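Local coordinates for effector protein HopAB2 (Pseudomonas syringae pv. tomato, PDB 3TL8) that suppresses plant immunity and programmed cell death as a secreted bacterial virulence factor and, in resistant tomato, is recognised by the Pto protein and triggers the hypersensitive response, at residues Glu55-Arg58 / Thr59-Glu62; Leu73-Gly76 / Ser77-Gln80. One frame throughout, in Å; residues are numbered along the deposited sequence.

Interaction 1: Glu55-Arg58 / Thr59-Glu62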
# COMPACT_ATOMS: atom_id res chain seq x y z
N GLU B 55 -27.98 7.32 -4.48
CA GLU B 55 -27.96 5.95 -3.99
C GLU B 55 -27.54 5.04 -5.14
O GLU B 55 -27.07 3.92 -4.94
CB GLU B 55 -29.32 5.53 -3.43
CG GLU B 55 -29.60 6.00 -2.00
CD GLU B 55 -28.91 5.13 -0.95
OE1 GLU B 55 -28.18 4.19 -1.33
OE2 GLU B 55 -29.09 5.40 0.26
N HIS B 56 -27.73 5.55 -6.35
CA HIS B 56 -27.23 4.93 -7.57
C HIS B 56 -25.72 5.02 -7.54
O HIS B 56 -25.02 4.04 -7.78
CB HIS B 56 -27.71 5.75 -8.76
CG HIS B 56 -28.19 4.94 -9.92
ND1 HIS B 56 -29.21 4.02 -9.80
CD2 HIS B 56 -27.83 4.94 -11.22
CE1 HIS B 56 -29.44 3.47 -10.98
NE2 HIS B 56 -28.62 4.01 -11.86
N LEU B 57 -25.25 6.22 -7.26
CA LEU B 57 -23.85 6.61 -7.41
C LEU B 57 -22.91 5.89 -6.45
O LEU B 57 -21.81 5.50 -6.83
CB LEU B 57 -23.71 8.12 -7.28
CG LEU B 57 -22.29 8.66 -7.41
CD1 LEU B 57 -21.50 7.84 -8.41
CD2 LEU B 57 -22.28 10.14 -7.80
N ARG B 58 -23.35 5.72 -5.21
CA ARG B 58 -22.58 4.97 -4.23
C ARG B 58 -21.93 3.78 -4.92
O ARG B 58 -20.74 3.53 -4.77
CB ARG B 58 -23.51 4.46 -3.12
CG ARG B 58 -23.19 4.94 -1.72
CD ARG B 58 -24.24 4.43 -0.76
NE ARG B 58 -23.94 4.76 0.63
CZ ARG B 58 -24.72 4.44 1.66
NH1 ARG B 58 -25.85 3.78 1.44
NH2 ARG B 58 -24.37 4.77 2.90
N THR B 59 -22.73 3.07 -5.71
CA THR B 59 -22.31 1.81 -6.32
C THR B 59 -21.15 1.96 -7.31
O THR B 59 -20.19 1.20 -7.25
CB THR B 59 -23.49 1.12 -7.03
OG1 THR B 59 -24.64 1.14 -6.17
CG2 THR B 59 -23.14 -0.33 -7.37
N ALA B 60 -21.25 2.93 -8.21
CA ALA B 60 -20.19 3.12 -9.20
C ALA B 60 -18.88 3.51 -8.52
O ALA B 60 -17.80 3.10 -8.95
CB ALA B 60 -20.60 4.17 -10.22
N LEU B 61 -19.00 4.30 -7.46
CA LEU B 61 -17.85 4.76 -6.70
C LEU B 61 -17.25 3.66 -5.83
O LEU B 61 -16.04 3.55 -5.71
CB LEU B 61 -18.23 5.95 -5.83
CG LEU B 61 -17.87 7.30 -6.43
CD1 LEU B 61 -18.07 8.40 -5.41
CD2 LEU B 61 -16.43 7.26 -6.91
N GLU B 62 -18.11 2.86 -5.22
CA GLU B 62 -17.66 1.77 -4.38
C GLU B 62 -16.94 0.73 -5.23
O GLU B 62 -15.83 0.31 -4.91
CB GLU B 62 -18.82 1.13 -3.63
CG GLU B 62 -18.39 0.03 -2.67
CD GLU B 62 -19.56 -0.71 -2.05
OE1 GLU B 62 -20.72 -0.47 -2.46
OE2 GLU B 62 -19.31 -1.54 -1.14
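The backbone oxygen H56 O is gripped twice by T59, by its N at 3.2 Å and, weakly, by its hydroxyl OG1 at 3.3 Å. This is an i to i+3 contact within helix 54-65 of the BAK1-binding domain, in the region that recognises the host kinase Pto. T59 N sits above the carbonyl plane of H56, and its N-H bends to 139°. The hydroxyl reaches the same oxygen because chi1 of -46° sets OG1 beside the T59 nitrogen, with CG2 anti to that nitrogen. From the next residue the i to i+4 spacing of the alpha helix holds: L61 N bonds to L57 O at 3.1 Å, nearly straight at 170°, and E62 N to R58 O at 2.8 Å. On the inner face L57 and L61 pass each other at a slant, L57 CD1 meeting L61 CG at 4.2 Å and A60 CB at the same distance. Both leucines also press on L106 of helix 98-109, and L61 on L99 and N103, so this side of the helix is buried. E55 and R58 form a charged flank beside the end of helix 98-109, both touching L110. R58 is extended from CG to NE, its NE making a weak hydrogen bond to N107, while its guanidinium turns back along the helix and E55 curls to meet it: R58 NH1 lies 3.6 Å from E55 OE1, a long salt bridge.

Interaction 2: Leu73-Gly76 / Ser77-Gln80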
# COMPACT_ATOMS: atom_id res chain seq x y z
N LEU B 73 -19.01 5.91 -18.58
CA LEU B 73 -18.90 7.12 -19.38
C LEU B 73 -20.11 8.01 -19.09
O LEU B 73 -20.00 9.24 -19.06
CB LEU B 73 -18.84 6.77 -20.86
CG LEU B 73 -17.71 5.80 -21.24
CD1 LEU B 73 -18.04 5.04 -22.51
CD2 LEU B 73 -16.38 6.52 -21.36
N ASP B 74 -21.25 7.36 -18.88
CA ASP B 74 -22.46 8.00 -18.38
C ASP B 74 -22.08 9.03 -17.32
O ASP B 74 -22.34 10.23 -17.47
CB ASP B 74 -23.38 6.91 -17.80
CG ASP B 74 -24.54 7.47 -16.98
OD1 ASP B 74 -24.49 8.63 -16.51
OD2 ASP B 74 -25.52 6.72 -16.77
N ILE B 75 -21.45 8.55 -16.26
CA ILE B 75 -21.18 9.38 -15.09
C ILE B 75 -19.80 10.05 -15.12
O ILE B 75 -19.59 11.08 -14.47
CB ILE B 75 -21.37 8.55 -13.82
CG1 ILE B 75 -20.76 9.26 -12.61
CG2 ILE B 75 -20.76 7.18 -13.99
CD1 ILE B 75 -21.14 8.64 -11.31
N GLY B 76 -18.87 9.49 -15.87
CA GLY B 76 -17.57 10.12 -16.04
C GLY B 76 -17.77 11.59 -16.40
O GLY B 76 -17.19 12.47 -15.77
N SER B 77 -18.60 11.83 -17.41
CA SER B 77 -18.95 13.20 -17.79
C SER B 77 -19.62 13.94 -16.63
O SER B 77 -19.20 15.04 -16.27
CB SER B 77 -19.86 13.21 -19.02
OG SER B 77 -20.19 14.54 -19.39
N ALA B 78 -20.64 13.34 -16.03
CA ALA B 78 -21.30 13.95 -14.89
C ALA B 78 -20.30 14.42 -13.82
O ALA B 78 -20.43 15.52 -13.27
CB ALA B 78 -22.32 13.00 -14.29
N LEU B 79 -19.30 13.59 -13.52
CA LEU B 79 -18.25 13.96 -12.57
C LEU B 79 -17.35 15.04 -13.15
O LEU B 79 -16.98 16.00 -12.45
CB LEU B 79 -17.39 12.74 -12.21
CG LEU B 79 -18.03 11.61 -11.40
CD1 LEU B 79 -17.17 10.37 -11.50
CD2 LEU B 79 -18.25 12.01 -9.95
N GLN B 80 -17.00 14.88 -14.42
CA GLN B 80 -16.18 15.83 -15.14
C GLN B 80 -16.87 17.19 -15.16
O GLN B 80 -16.24 18.25 -15.12
CB GLN B 80 -15.98 15.33 -16.57
CG GLN B 80 -14.82 15.97 -17.30
CD GLN B 80 -13.50 15.69 -16.62
OE1 GLN B 80 -13.18 16.27 -15.58
NE2 GLN B 80 -12.72 14.78 -17.20
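With chi1 of 166°, I75 carries CG1 anti to its own nitrogen, and chi1 of -68° sets CG of L79 beside the L79 nitrogen; the two branches meet one turn apart. I75 CG1 lies 3.8 Å from L79 CG and 3.9 Å from L79 CD1, the two chains crossing at an angle. The same CG of L79 also rests 3.5 Å from I75 O, so the leucine covers the carbonyl to which its own backbone N is bonded. A78 adds a methyl beside this pair, its CB 3.3 Å from I75 O and further from I75 CG1. The contact is an i to i+4 apolar pair on helix 73-81, the short helix between helix 54-65 and the loop that carries the Pto-interaction motif, within the BAK1-binding domain. L79 is buried: it touches L99 and L102 of helix 98-109, and I71, I84 and P86 in the loops, the last two belonging to that motif. Two backbone bonds tie the turn, L79 N to I75 O at 2.7 Å and Q80 N to G76 O at 2.8 Å. At the first turn S77 N points almost straight at L73 O, with an N-H angle of 178°, but the 3.4 Å separation makes that bond weak. Across the turn Q80 CB stands 3.2 Å from G76 O.

How the interactions relate
Interactions 1 and 2 lie in series on consecutive helices, 54-65 and 73-81, with centres about 13 Å apart. Each places a leucine against helix 98-109, and L99 touches both L61 and L79, so that helix is their shared support. The two also meet directly, CD1 of L57 packing on CD1 of I75. Interaction 1 is partly buried, with two leucines inside, a charged flank, and a threonine hydroxyl turned onto the helix backbone; interaction 2 is a surface contact in which L79 is the one buried residue. Both share i to i+4 backbone bonds and apolar pairs; the first adds a weak hydroxyl bond and a long salt bridge, while the second lies beside the Pto-interaction motif.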